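Local structure of extracellular solute-binding protein family 1 (Alicyclobacillus acidocaldarius subsp. acidocaldarius, 4OVJ) at residues Thr114-Val119 and Glu361-Ala366; Leu327-Gly332 and Ala354-Val359; Gly155-Trp160 and Phe188-Arg193; Gly196-Asn201 and Pro368-Pro373. The protein probably binds a solute outside the cell membrane and hands it to a membrane transporter, as extracellular solute-binding proteins of family 1 do. All blocks are in the same frame, centred on the assembly; numbering follows the deposited sequence.

Contact 1 (Thr114-Val119 and Glu361-Ala366)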
# COMPACT_ATOMS: atom_id res chain seq x y z
N THR A 114 18.82 3.21 -2.59
CA THR A 114 17.73 4.17 -2.66
C THR A 114 16.41 3.60 -2.15
O THR A 114 15.39 4.29 -2.15
CB THR A 114 17.52 4.60 -4.12
OG1 THR A 114 17.35 3.42 -4.93
CG2 THR A 114 18.71 5.43 -4.63
N ILE A 115 16.42 2.33 -1.74
CA ILE A 115 15.21 1.62 -1.35
C ILE A 115 15.36 1.20 0.10
O ILE A 115 16.43 0.78 0.51
CB ILE A 115 15.00 0.38 -2.26
CG1 ILE A 115 14.89 0.84 -3.72
CG2 ILE A 115 13.77 -0.40 -1.84
CD1 ILE A 115 14.76 -0.28 -4.73
N SER A 116 14.29 1.31 0.88
CA SER A 116 14.35 0.94 2.29
C SER A 116 14.47 -0.56 2.46
O SER A 116 13.85 -1.32 1.72
CB SER A 116 13.12 1.44 3.03
OG SER A 116 13.37 2.72 3.55
N PRO A 117 15.28 -0.99 3.43
CA PRO A 117 15.39 -2.42 3.71
C PRO A 117 14.05 -3.14 3.96
O PRO A 117 13.86 -4.24 3.46
CB PRO A 117 16.28 -2.47 4.95
CG PRO A 117 17.14 -1.28 4.80
CD PRO A 117 16.28 -0.21 4.19
N SER A 118 13.16 -2.49 4.71
CA SER A 118 11.85 -3.08 5.02
C SER A 118 11.04 -3.33 3.77
O SER A 118 10.34 -4.34 3.67
CB SER A 118 11.04 -2.18 5.97
OG SER A 118 10.47 -1.06 5.29
N VAL A 119 11.13 -2.40 2.82
CA VAL A 119 10.48 -2.52 1.51
C VAL A 119 11.11 -3.66 0.71
O VAL A 119 10.40 -4.48 0.14
CB VAL A 119 10.59 -1.19 0.72
CG1 VAL A 119 10.20 -1.36 -0.73
CG2 VAL A 119 9.74 -0.11 1.39
N GLU A 361 9.02 9.95 5.84
CA GLU A 361 8.87 9.71 7.27
C GLU A 361 8.39 8.29 7.59
O GLU A 361 8.87 7.69 8.54
CB GLU A 361 7.98 10.76 7.91
CG GLU A 361 8.61 12.13 7.85
CD GLU A 361 9.99 12.16 8.49
OE1 GLU A 361 10.13 11.68 9.64
OE2 GLU A 361 10.94 12.63 7.83
N ALA A 362 7.48 7.77 6.77
CA ALA A 362 7.00 6.40 6.95
C ALA A 362 8.12 5.39 6.83
O ALA A 362 8.15 4.41 7.57
CB ALA A 362 5.92 6.08 5.92
N LEU A 363 9.03 5.63 5.89
CA LEU A 363 10.12 4.68 5.66
C LEU A 363 11.08 4.58 6.85
O LEU A 363 11.75 3.55 7.03
CB LEU A 363 10.88 5.05 4.40
CG LEU A 363 10.09 4.85 3.11
CD1 LEU A 363 10.81 5.54 1.97
CD2 LEU A 363 9.90 3.37 2.83
N LYS A 364 11.14 5.63 7.66
CA LYS A 364 11.97 5.59 8.86
C LYS A 364 11.46 4.60 9.92
O LYS A 364 12.26 4.03 10.66
CB LYS A 364 12.12 6.98 9.47
CG LYS A 364 12.87 7.94 8.58
CD LYS A 364 12.87 9.33 9.20
CE LYS A 364 13.68 10.30 8.37
NZ LYS A 364 13.47 11.68 8.89
N VAL A 365 10.16 4.38 9.98
CA VAL A 365 9.56 3.56 11.02
C VAL A 365 9.01 2.22 10.54
O VAL A 365 8.87 1.32 11.33
CB VAL A 365 8.41 4.29 11.78
CG1 VAL A 365 8.90 5.62 12.32
CG2 VAL A 365 7.18 4.49 10.90
N ALA A 366 8.68 2.09 9.25
CA ALA A 366 7.86 0.97 8.80
C ALA A 366 8.62 -0.34 8.94
O ALA A 366 9.84 -0.40 8.76
CB ALA A 366 7.42 1.18 7.36
O HOH W 1 11.25 1.01 6.77
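Leu363, near the C-terminal end of helix 350-365, makes the closely packed half of this contact by laying its CD2 methyl against the start of helix 117-121. Val119 CG2 comes to 3.8 Å from Leu363 CD2, and the two branched side chains meet at a slant. Ser116, the N-cap residue, adds its CB beside the same methyl. In the one of its two conformers described here, Ser116 OG also packs over Leu363 CB at 3.5 Å without capping the helix. Leu363 CG is set opposite the carbonyl carbon (chi1 -69°), which brings CD2 against Ser116 and Val119, with CD1 farther off. Val119 in turn rests on Pro133 and Leu136 of strand 128-144, while Leu363 also touches Arg340. With an alanine in place of Leu363, Val119 CG2 would probably lose its apolar partner across this contact and a gap would open between the two helix ends.

The other side is looser and watery. Ser118 CB lies 3.5 Å from Ala366 O, but no direct hydrogen bond joins the segments. Instead a water accepts from Ser118 OG at 2.7 Å, in one of two modelled conformers of that serine. It then donates to Leu363 O at 2.6 Å and to Ala366 O at 2.8 Å, so the two carbonyls at the helix end share one solvent molecule. The chemistry implies that the two helix ends are joined by methyl packing rather than direct polar bonds, helped by a water bridge that is less certain for the other Ser118 conformer.

Contact 2 (Leu327-Gly332 and Ala354-Val359); sequences LGLVRG and AEFQLV
Leu329 is carried toward Glu355 and Phe356 of helix 350-365 by a type II' turn from Leu327 to Val330, in which Gly328 leaves the preceding helix with positive phi (59°). Just beyond it, the amide of Gly332 returns to Leu329 O, folding the backbone tightly behind the one side chain that reaches across.

Both methyls of Leu329 are used. CD2 comes to 3.9 Å from Phe356 CE1, arriving at the edge of the ring and near its plane, while CD1 lies 4.1 Å from Phe356 CZ. A second torsion of 83°, uncommon for leucine, turns the isopropyl fork so that both methyls come to the CE1-CZ border of the ring, on the same side of its plane. Glu355 approaches Leu329 from the opposite direction along an extended chain. Its OE2 stands 3.4 Å from Leu329 CD2, a van der Waals contact between a carboxylate oxygen and a methyl group.

Phe356 belongs to a wider apolar cluster, touching Ile333 and Pro334 of the next strand and Leu343 and Met344 of helix 337-345. Arg331, just after the turn, ties it to Gln296 and Gln86 of the sheet. The motif is a type II' beta turn, with a positive-phi glycine ending helix 321-327, that leads into strand 333-334 and packs its leucine on helix 350-365.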
# COMPACT_ATOMS: atom_id res chain seq x y z
N LEU A 327 6.85 7.36 -15.67
CA LEU A 327 6.00 6.46 -14.89
C LEU A 327 5.02 7.20 -14.01
O LEU A 327 3.90 6.72 -13.77
CB LEU A 327 6.86 5.53 -14.03
CG LEU A 327 7.67 4.50 -14.82
CD1 LEU A 327 8.63 3.78 -13.90
CD2 LEU A 327 6.76 3.51 -15.52
N GLY A 328 5.44 8.37 -13.53
CA GLY A 328 4.62 9.19 -12.65
C GLY A 328 4.22 8.49 -11.37
O GLY A 328 5.01 7.74 -10.78
N LEU A 329 2.97 8.75 -10.95
CA LEU A 329 2.43 8.22 -9.71
C LEU A 329 1.36 7.16 -9.99
O LEU A 329 0.63 6.75 -9.09
CB LEU A 329 1.85 9.35 -8.85
CG LEU A 329 2.87 10.07 -7.97
CD1 LEU A 329 3.60 11.13 -8.76
CD2 LEU A 329 2.18 10.69 -6.76
N VAL A 330 1.32 6.68 -11.22
CA VAL A 330 0.27 5.80 -11.68
C VAL A 330 0.19 4.52 -10.82
O VAL A 330 -0.88 4.11 -10.39
CB VAL A 330 0.47 5.50 -13.20
CG1 VAL A 330 -0.57 4.52 -13.70
CG2 VAL A 330 0.42 6.79 -14.02
N ARG A 331 1.34 3.90 -10.55
CA ARG A 331 1.40 2.67 -9.74
C ARG A 331 1.49 2.91 -8.23
O ARG A 331 1.38 1.98 -7.43
CB ARG A 331 2.60 1.85 -10.16
CG ARG A 331 2.48 1.23 -11.54
CD ARG A 331 3.82 0.63 -11.91
NE ARG A 331 3.77 -0.27 -13.06
CZ ARG A 331 3.79 0.10 -14.34
NH1 ARG A 331 3.85 1.38 -14.69
NH2 ARG A 331 3.77 -0.82 -15.28
N GLY A 332 1.72 4.16 -7.85
CA GLY A 332 1.96 4.53 -6.48
C GLY A 332 3.12 5.51 -6.36
O GLY A 332 3.57 6.09 -7.35
N ALA A 354 3.63 16.59 -0.72
CA ALA A 354 3.25 16.22 0.64
C ALA A 354 3.28 14.71 0.82
O ALA A 354 3.77 14.23 1.84
CB ALA A 354 1.87 16.76 0.97
N GLU A 355 2.76 13.98 -0.15
CA GLU A 355 2.78 12.51 -0.14
C GLU A 355 4.20 12.00 -0.05
O GLU A 355 4.48 11.08 0.70
CB GLU A 355 2.26 11.94 -1.44
CG GLU A 355 0.79 11.70 -1.58
CD GLU A 355 0.52 10.84 -2.79
OE1 GLU A 355 0.48 9.60 -2.66
OE2 GLU A 355 0.42 11.39 -3.89
N PHE A 356 5.09 12.56 -0.88
CA PHE A 356 6.48 12.11 -0.90
C PHE A 356 7.14 12.35 0.46
O PHE A 356 7.87 11.50 0.96
CB PHE A 356 7.29 12.83 -1.99
CG PHE A 356 7.02 12.36 -3.39
CD1 PHE A 356 5.86 11.69 -3.73
CD2 PHE A 356 7.95 12.62 -4.40
CE1 PHE A 356 5.63 11.30 -5.03
CE2 PHE A 356 7.71 12.23 -5.70
CZ PHE A 356 6.56 11.56 -6.01
N GLN A 357 6.88 13.52 1.05
CA GLN A 357 7.44 13.83 2.36
C GLN A 357 6.93 12.87 3.42
O GLN A 357 7.68 12.43 4.29
CB GLN A 357 7.11 15.26 2.76
CG GLN A 357 7.87 16.30 1.96
CD GLN A 357 7.38 17.72 2.22
OE1 GLN A 357 6.25 17.93 2.68
NE2 GLN A 357 8.22 18.70 1.90
N LEU A 358 5.64 12.55 3.37
CA LEU A 358 5.07 11.62 4.34
C LEU A 358 5.71 10.24 4.17
O LEU A 358 6.09 9.60 5.15
CB LEU A 358 3.55 11.54 4.15
CG LEU A 358 2.68 10.75 5.13
CD1 LEU A 358 2.76 9.25 4.92
CD2 LEU A 358 2.98 11.12 6.57
N VAL A 359 5.86 9.79 2.92
CA VAL A 359 6.44 8.46 2.69
C VAL A 359 7.88 8.44 3.22
O VAL A 359 8.30 7.47 3.83
CB VAL A 359 6.33 8.02 1.22
CG1 VAL A 359 7.09 6.73 0.97
CG2 VAL A 359 4.87 7.79 0.85

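Contact 3 (Gly155-Trp160 and Phe188-Arg193)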
# COMPACT_ATOMS: atom_id res chain seq x y z
N GLY A 155 0.39 17.95 13.24
CA GLY A 155 0.81 16.82 12.42
C GLY A 155 1.82 15.86 13.01
O GLY A 155 2.22 14.91 12.34
N GLN A 156 2.20 16.07 14.26
CA GLN A 156 3.15 15.18 14.92
C GLN A 156 2.51 13.82 15.13
O GLN A 156 1.28 13.71 15.28
CB GLN A 156 3.63 15.76 16.26
CG GLN A 156 2.66 15.67 17.43
CD GLN A 156 1.69 16.84 17.57
OE1 GLN A 156 1.54 17.72 16.68
NE2 GLN A 156 1.00 16.84 18.70
N ARG A 157 3.32 12.78 15.15
CA ARG A 157 2.78 11.46 15.40
C ARG A 157 2.38 11.35 16.86
O ARG A 157 3.15 11.76 17.75
CB ARG A 157 3.76 10.38 15.02
CG ARG A 157 3.06 9.07 14.72
CD ARG A 157 4.06 7.97 14.39
NE ARG A 157 3.35 6.82 13.86
CZ ARG A 157 3.90 5.63 13.65
NH1 ARG A 157 5.20 5.45 13.89
NH2 ARG A 157 3.16 4.64 13.18
N VAL A 158 1.22 10.77 17.13
CA VAL A 158 0.72 10.66 18.49
C VAL A 158 0.25 9.24 18.77
O VAL A 158 0.11 8.44 17.85
CB VAL A 158 -0.44 11.64 18.76
CG1 VAL A 158 0.05 13.08 18.73
CG2 VAL A 158 -1.56 11.44 17.76
N SER A 159 0.00 8.95 20.04
CA SER A 159 -0.59 7.68 20.43
C SER A 159 -2.09 7.69 20.15
O SER A 159 -2.70 8.75 19.99
CB SER A 159 -0.40 7.42 21.91
OG SER A 159 -1.17 8.34 22.65
N TRP A 160 -2.69 6.51 20.13
CA TRP A 160 -4.14 6.41 19.95
C TRP A 160 -4.91 7.22 21.01
O TRP A 160 -5.89 7.90 20.69
CB TRP A 160 -4.59 4.94 20.01
CG TRP A 160 -4.25 4.12 18.81
CD1 TRP A 160 -3.41 3.07 18.78
CD2 TRP A 160 -4.78 4.25 17.49
NE1 TRP A 160 -3.35 2.54 17.52
CE2 TRP A 160 -4.20 3.25 16.71
CE3 TRP A 160 -5.70 5.13 16.89
CZ2 TRP A 160 -4.49 3.08 15.36
CZ3 TRP A 160 -6.00 4.96 15.56
CH2 TRP A 160 -5.40 3.94 14.81
N PHE A 188 -7.67 -2.52 10.95
CA PHE A 188 -7.51 -3.46 12.04
C PHE A 188 -6.16 -4.20 11.94
O PHE A 188 -5.50 -4.45 12.96
CB PHE A 188 -8.66 -4.46 12.15
CG PHE A 188 -8.44 -5.45 13.24
CD1 PHE A 188 -8.32 -5.01 14.55
CD2 PHE A 188 -8.27 -6.79 12.97
CE1 PHE A 188 -8.03 -5.89 15.57
CE2 PHE A 188 -7.99 -7.68 13.99
CZ PHE A 188 -7.87 -7.23 15.29
N GLY A 189 -5.73 -4.54 10.73
CA GLY A 189 -4.43 -5.15 10.52
C GLY A 189 -3.29 -4.35 11.13
O GLY A 189 -2.39 -4.91 11.75
N TYR A 190 -3.36 -3.04 10.97
CA TYR A 190 -2.42 -2.10 11.56
C TYR A 190 -2.43 -2.18 13.09
O TYR A 190 -1.38 -2.35 13.71
CB TYR A 190 -2.74 -0.69 11.06
CG TYR A 190 -1.91 0.42 11.64
CD1 TYR A 190 -0.63 0.68 11.17
CD2 TYR A 190 -2.41 1.22 12.66
CE1 TYR A 190 0.13 1.70 11.72
CE2 TYR A 190 -1.66 2.23 13.21
CZ TYR A 190 -0.40 2.48 12.73
OH TYR A 190 0.34 3.49 13.28
N TRP A 191 -3.61 -2.13 13.68
CA TRP A 191 -3.80 -2.31 15.13
C TRP A 191 -3.27 -3.65 15.63
O TRP A 191 -2.57 -3.71 16.63
CB TRP A 191 -5.29 -2.16 15.45
CG TRP A 191 -5.67 -2.26 16.90
CD1 TRP A 191 -5.88 -3.40 17.61
CD2 TRP A 191 -5.95 -1.17 17.79
NE1 TRP A 191 -6.25 -3.09 18.90
CE2 TRP A 191 -6.31 -1.73 19.03
CE3 TRP A 191 -5.96 0.22 17.64
CZ2 TRP A 191 -6.66 -0.94 20.13
CZ3 TRP A 191 -6.30 1.01 18.75
CH2 TRP A 191 -6.64 0.42 19.97
N ALA A 192 -3.61 -4.72 14.92
CA ALA A 192 -3.17 -6.04 15.32
C ALA A 192 -1.66 -6.11 15.34
O ALA A 192 -1.08 -6.64 16.29
CB ALA A 192 -3.71 -7.10 14.39
N ARG A 193 -1.02 -5.56 14.31
CA ARG A 193 0.45 -5.57 14.24
C ARG A 193 1.08 -4.80 15.41
O ARG A 193 2.10 -5.22 15.95
CB ARG A 193 0.92 -5.01 12.90
CG ARG A 193 0.77 -5.99 11.74
CD ARG A 193 0.87 -5.29 10.40
NE ARG A 193 2.07 -4.44 10.27
CZ ARG A 193 3.25 -4.80 9.74
NH1 ARG A 193 3.48 -6.02 9.28
NH2 ARG A 193 4.24 -3.91 9.69
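Trp160, the first residue of helix 160-174, meets Trp191 and Tyr190 of helix 185-194 in an aromatic cluster that packs a helix start, N-capped by Ser159, against the side of a second helix.

The aromatic contacts dominate. Trp191 lays CZ3 over one face of the Trp160 indole, 3.4 Å above its plane and offset toward the rim, with the two ring planes inclined at 48°. Tyr190 presents its edge instead: Trp160 CZ2 lies in the plane of the tyrosine ring, 3.7 Å from Tyr190 CE2. For Tyr190 and Trp191, chi1 near 180° swings CG away from the backbone N, and the rings reach different parts of one indole. Were a serine to replace Trp160, Trp191 CZ3 and CE3 would probably lose the indole face they pack on, and Gln194, which accepts from Trp160 NE1, would lose a donor.

The polar contacts lie at the cluster's margin. Arg157 is held chiefly by others, through NE to Pro280 O and through a salt bridge to Glu288, while Tyr190 OH bonds to Pro281 O. Between the two, the edge of the guanidinium supplies a weak hydrogen bond, Arg157 NH2 to Tyr190 OH, 3.0 Å long and bent to 132°.

Contact 4 (Gly196-Asn201 and Pro368-Pro373); sequences GQHLYN and PIDPPP
Asp370 meets His198 not through a ring nitrogen but through a ring carbon: the OD1 oxygen lies 3.0 Å from His198 CD2, at the imidazole edge and near its plane. The carboxylate and ring planes are 65° apart, and no direct hydrogen bond crosses between the segments. The stronger partner of OD1 is the guanidinium of Arg193, to which it forms a salt bridge.

The second oxygen works through solvent. Asp370 OD2 accepts from one water at 2.6 Å, which in turn accepts from the amide of Leu199. Another water donates to Asp370 OD2 at 2.8 Å and takes the amide N-H of Tyr200 at 3.1 Å. One carboxylate oxygen thereby serves two successive backbone amides at the corner the chain turns at Leu199. Asp370 CG stands opposite its carbonyl carbon (chi1 -72°), which places OD2 where both waters can reach it. Farther along, a third water donates to both Asn201 O and Pro372 O.

The apolar part is slighter. Tyr200 CE2 touches Pro373 CB at 3.8 Å, the ring and the proline meeting obliquely, while the hydroxyl of Tyr200 bonds to Asp377. The residues from Pro368 to Pro373 run in an extended, polyproline II-like conformation.

Gly196 closes a Schellman motif at the end of helix 185-194, and the chain beyond it pairs through His198 and Leu199 with Gly208 of strand 207-208. Leu199 packs back on Trp185 and Phe188 of that helix, so the contact ties its exit to the proline-rich link between helices 350-365 and 377-392.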
# COMPACT_ATOMS: atom_id res chain seq x y z
N GLY A 196 1.53 -6.98 18.41
CA GLY A 196 2.39 -8.15 18.22
C GLY A 196 1.68 -9.30 17.55
O GLY A 196 2.13 -10.44 17.62
N GLN A 197 0.59 -8.98 16.86
CA GLN A 197 -0.26 -9.98 16.21
C GLN A 197 -0.43 -9.62 14.73
O GLN A 197 0.23 -8.69 14.22
CB GLN A 197 -1.58 -10.06 16.98
CG GLN A 197 -1.37 -10.62 18.38
CD GLN A 197 -2.57 -10.55 19.29
OE1 GLN A 197 -3.67 -10.22 18.87
NE2 GLN A 197 -2.35 -10.86 20.56
N HIS A 198 -1.27 -10.37 14.02
CA HIS A 198 -1.43 -10.21 12.58
C HIS A 198 -2.83 -10.61 12.20
O HIS A 198 -3.45 -11.37 12.92
CB HIS A 198 -0.44 -11.10 11.82
CG HIS A 198 0.98 -10.86 12.20
ND1 HIS A 198 1.61 -11.56 13.21
CD2 HIS A 198 1.88 -9.95 11.76
CE1 HIS A 198 2.85 -11.11 13.35
NE2 HIS A 198 3.03 -10.13 12.49
N LEU A 199 -3.33 -10.15 11.06
CA LEU A 199 -4.62 -10.64 10.59
C LEU A 199 -4.62 -12.16 10.50
O LEU A 199 -5.57 -12.81 10.94
CB LEU A 199 -4.99 -10.04 9.24
CG LEU A 199 -5.19 -8.51 9.25
CD1 LEU A 199 -5.54 -8.00 7.86
CD2 LEU A 199 -6.25 -8.10 10.26
N TYR A 200 -3.55 -12.72 9.94
CA TYR A 200 -3.43 -14.18 9.77
C TYR A 200 -2.15 -14.68 10.38
O TYR A 200 -1.18 -13.95 10.53
CB TYR A 200 -3.43 -14.56 8.29
CG TYR A 200 -4.63 -14.06 7.54
CD1 TYR A 200 -5.83 -14.72 7.62
CD2 TYR A 200 -4.56 -12.90 6.76
CE1 TYR A 200 -6.94 -14.27 6.93
CE2 TYR A 200 -5.67 -12.44 6.07
CZ TYR A 200 -6.86 -13.13 6.17
OH TYR A 200 -7.98 -12.70 5.49
N ASN A 201 -2.12 -15.96 10.72
CA ASN A 201 -0.83 -16.58 10.97
C ASN A 201 -0.06 -16.68 9.63
O ASN A 201 -0.61 -16.40 8.55
CB ASN A 201 -0.97 -17.90 11.74
CG ASN A 201 -1.65 -19.00 10.94
OD1 ASN A 201 -2.01 -18.81 9.78
ND2 ASN A 201 -1.81 -20.16 11.56
N PRO A 368 8.46 -4.70 7.84
CA PRO A 368 8.01 -5.42 6.66
C PRO A 368 6.52 -5.77 6.70
O PRO A 368 5.96 -6.07 7.75
CB PRO A 368 8.86 -6.69 6.68
CG PRO A 368 10.12 -6.27 7.35
CD PRO A 368 9.65 -5.33 8.44
N ILE A 369 5.92 -5.76 5.52
CA ILE A 369 4.55 -6.19 5.33
C ILE A 369 4.41 -7.67 5.72
O ILE A 369 5.37 -8.44 5.61
CB ILE A 369 4.13 -5.93 3.86
CG1 ILE A 369 2.63 -6.13 3.67
CG2 ILE A 369 4.95 -6.79 2.90
CD1 ILE A 369 2.12 -5.67 2.32
N ASP A 370 3.23 -8.04 6.20
CA ASP A 370 2.92 -9.43 6.52
C ASP A 370 2.99 -10.28 5.25
O ASP A 370 2.85 -9.77 4.14
CB ASP A 370 1.49 -9.58 7.03
CG ASP A 370 1.26 -9.04 8.45
OD1 ASP A 370 2.18 -8.49 9.10
OD2 ASP A 370 0.11 -9.19 8.91
N PRO A 371 3.16 -11.59 5.43
CA PRO A 371 3.10 -12.48 4.26
C PRO A 371 1.78 -12.36 3.49
O PRO A 371 0.76 -11.91 4.05
CB PRO A 371 3.24 -13.88 4.86
CG PRO A 371 3.91 -13.67 6.17
CD PRO A 371 3.49 -12.32 6.66
N PRO A 372 1.77 -12.78 2.21
CA PRO A 372 0.54 -12.68 1.42
C PRO A 372 -0.60 -13.44 2.11
O PRO A 372 -0.34 -14.46 2.75
CB PRO A 372 0.92 -13.32 0.08
CG PRO A 372 2.41 -13.24 0.03
CD PRO A 372 2.85 -13.43 1.45
N PRO A 373 -1.83 -12.94 2.01
CA PRO A 373 -2.95 -13.57 2.70
C PRO A 373 -3.43 -14.84 2.02
O PRO A 373 -3.14 -15.06 0.85
CB PRO A 373 -4.05 -12.51 2.63
CG PRO A 373 -3.76 -11.75 1.40
CD PRO A 373 -2.25 -11.70 1.32
O HOH W 2 -1.76 -7.86 10.23
O HOH W 3 -1.64 -11.15 7.99
O HOH W 4 -1.07 -15.32 5.77

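Overall arrangement
Helix 350-365 unites the first two contacts, whose centres lie 14 Å apart: contact 2 uses its middle and contact 1 its C-terminal end. From there the chain runs on into the proline-rich segment of contact 4, where Ser118 CB approaches Pro368 N at 4.1 Å. Contact 1 also brushes contact 3 through Val365 CG2 and Arg157 NH1, 3.7 Å apart. A salt bridge joins contacts 3 and 4: Arg193 NH1 meets Asp370 OD1 at 2.8 Å and probably bonds Pro368 O as well. Contacts 2 and 4, about 24 Å apart between centres, do not touch. None of the four contacts involves a bound solute, so their relation to the binding cleft is not fixed here.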